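Local coordinates for Baccell_00875 (Bacteroides cellulosilyticus DSM 14838, PDB 5NO8), which is a polysaccharide lyase that probably removes the L-rhamnose caps linked to glucuronic acid on complex arabinogalactan proteins, at residues Ile494-Gly499 with Leu552-Leu557. Sequence-based numbering, arbitrary orientation.
Sequences IPVRLG and LAQLYL
The first turn of helix 496-505 lies against the C-terminal part of helix 542-559, with the CA atoms of Arg497 and Gln554 6.0 Å apart. This is helix-to-helix packing in the helical domain of the lyase, at a helix start: Pro495 is the N-cap residue and the centre of an inverse gamma turn, in which Val496 N hydrogen-bonds back to Ile494 O. Gln554 points at this start, its chain extended beyond CG (chi2 176°), which brings the amide end beside the backbone N atoms of Val496 and Arg497; Gln554 NE2 as modelled lies 3.1 Å from Arg497 N. Val496 crosses the Gln554 stem obliquely, CB to CB 3.7 Å, while Arg497 CG lies 3.8 Å from Gln554 CG. An alanine in place of Gln554 would remove the amide and would probably leave the helix start without this polar neighbour and Arg497 CG with looser packing. Farther out, Arg497 bends at chi3 (81°) and its NE forms a salt bridge with Glu558. Leu557 lies over one face of the Arg497 guanidinium, CD1 3.8 Å from Arg497 NH1 and CB 4.0 Å above the plane, over its centre.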
loop_
_atom_site.group_PDB
_atom_site.type_symbol
_atom_site.label_atom_id
_atom_site.label_comp_id
_atom_site.label_asym_id
_atom_site.label_seq_id
_atom_site.Cartn_x
_atom_site.Cartn_y
_atom_site.Cartn_z
ATOM N N ILE A 494 -16.714 1.964 -10.801
ATOM C CA ILE A 494 -17.883 1.876 -11.676
ATOM C C ILE A 494 -18.920 2.794 -11.010
ATOM O O ILE A 494 -19.241 2.584 -9.848
ATOM C CB ILE A 494 -18.405 0.435 -11.770
ATOM C CG1 ILE A 494 -17.350 -0.459 -12.447
ATOM C CG2 ILE A 494 -19.726 0.405 -12.542
ATOM C CD1 ILE A 494 -17.559 -1.942 -12.217
ATOM N N PRO A 495 -19.383 3.848 -11.712
ATOM C CA PRO A 495 -20.222 4.854 -11.045
ATOM C C PRO A 495 -21.714 4.459 -10.898
ATOM O O PRO A 495 -22.592 5.070 -11.523
ATOM C CB PRO A 495 -20.031 6.089 -11.934
ATOM C CG PRO A 495 -19.808 5.523 -13.291
ATOM C CD PRO A 495 -19.030 4.259 -13.087
ATOM N N VAL A 496 -21.986 3.463 -10.062
ATOM C CA VAL A 496 -23.335 2.908 -9.915
ATOM C C VAL A 496 -24.337 3.912 -9.328
ATOM O O VAL A 496 -25.345 4.241 -9.948
ATOM C CB VAL A 496 -23.317 1.609 -9.076
ATOM C CG1 VAL A 496 -24.720 1.093 -8.781
ATOM C CG2 VAL A 496 -22.491 0.537 -9.771
ATOM N N ARG A 497 -24.063 4.384 -8.118
ATOM C CA ARG A 497 -24.941 5.341 -7.459
ATOM C C ARG A 497 -25.022 6.652 -8.218
ATOM O O ARG A 497 -26.116 7.215 -8.368
ATOM C CB ARG A 497 -24.481 5.637 -6.042
ATOM C CG ARG A 497 -24.500 4.444 -5.131
ATOM C CD ARG A 497 -24.626 4.873 -3.681
ATOM N NE ARG A 497 -26.014 5.179 -3.338
ATOM C CZ ARG A 497 -26.430 5.582 -2.141
ATOM N NH1 ARG A 497 -25.574 5.773 -1.139
ATOM N NH2 ARG A 497 -27.720 5.814 -1.949
ATOM N N LEU A 498 -23.871 7.127 -8.684
ATOM C CA LEU A 498 -23.790 8.405 -9.384
ATOM C C LEU A 498 -24.568 8.344 -10.713
ATOM O O LEU A 498 -25.363 9.228 -11.014
ATOM C CB LEU A 498 -22.337 8.757 -9.655
ATOM C CG LEU A 498 -22.055 9.994 -10.494
ATOM C CD1 LEU A 498 -22.616 11.258 -9.851
ATOM C CD2 LEU A 498 -20.566 10.105 -10.713
ATOM N N GLY A 499 -24.313 7.312 -11.501
ATOM C CA GLY A 499 -24.980 7.153 -12.793
ATOM C C GLY A 499 -26.492 7.022 -12.658
ATOM O O GLY A 499 -27.243 7.734 -13.340
ATOM N N LEU A 552 -20.464 -3.900 -5.715
ATOM C CA LEU A 552 -21.538 -4.644 -5.073
ATOM C C LEU A 552 -22.239 -3.879 -3.957
ATOM O O LEU A 552 -23.462 -3.979 -3.811
ATOM C CB LEU A 552 -21.056 -5.990 -4.551
ATOM C CG LEU A 552 -20.633 -7.038 -5.593
ATOM C CD1 LEU A 552 -19.865 -8.124 -4.879
ATOM C CD2 LEU A 552 -21.818 -7.646 -6.330
ATOM N N ALA A 553 -21.483 -3.129 -3.156
ATOM C CA ALA A 553 -22.081 -2.367 -2.071
ATOM C C ALA A 553 -23.006 -1.266 -2.610
ATOM O O ALA A 553 -24.099 -1.040 -2.075
ATOM C CB ALA A 553 -21.013 -1.778 -1.171
ATOM N N GLN A 554 -22.552 -0.586 -3.650
ATOM C CA GLN A 554 -23.385 0.398 -4.348
ATOM C C GLN A 554 -24.619 -0.267 -4.970
ATOM O O GLN A 554 -25.725 0.283 -4.904
ATOM C CB GLN A 554 -22.622 1.113 -5.436
ATOM C CG GLN A 554 -21.550 2.072 -4.952
ATOM C CD GLN A 554 -20.798 2.659 -6.107
ATOM O OE1 GLN A 554 -19.699 2.199 -6.451
ATOM N NE2 GLN A 554 -21.386 3.632 -6.755
ATOM N N LEU A 555 -24.436 -1.437 -5.577
ATOM C CA LEU A 555 -25.577 -2.151 -6.167
ATOM C C LEU A 555 -26.581 -2.538 -5.084
ATOM O O LEU A 555 -27.786 -2.392 -5.287
ATOM C CB LEU A 555 -25.116 -3.368 -6.969
ATOM C CG LEU A 555 -26.193 -4.070 -7.820
ATOM C CD1 LEU A 555 -26.843 -3.065 -8.764
ATOM C CD2 LEU A 555 -25.587 -5.209 -8.641
ATOM N N TYR A 556 -26.107 -2.945 -3.911
ATOM C CA TYR A 556 -26.998 -3.168 -2.787
ATOM C C TYR A 556 -27.762 -1.896 -2.390
ATOM O O TYR A 556 -28.971 -1.950 -2.132
ATOM C CB TYR A 556 -26.265 -3.713 -1.560
ATOM C CG TYR A 556 -27.171 -3.816 -0.366
ATOM C CD1 TYR A 556 -28.132 -4.831 -0.290
ATOM C CD2 TYR A 556 -27.130 -2.871 0.659
ATOM C CE1 TYR A 556 -28.983 -4.922 0.790
ATOM C CE2 TYR A 556 -28.003 -2.950 1.731
ATOM C CZ TYR A 556 -28.921 -3.979 1.780
ATOM O OH TYR A 556 -29.759 -4.077 2.848
ATOM N N LEU A 557 -27.051 -0.770 -2.292
ATOM C CA LEU A 557 -27.684 0.463 -1.849
ATOM C C LEU A 557 -28.741 0.947 -2.849
ATOM O O LEU A 557 -29.694 1.601 -2.448
ATOM C CB LEU A 557 -26.644 1.557 -1.579
ATOM C CG LEU A 557 -25.743 1.295 -0.352
ATOM C CD1 LEU A 557 -24.512 2.210 -0.338
ATOM C CD2 LEU A 557 -26.509 1.436 0.948
#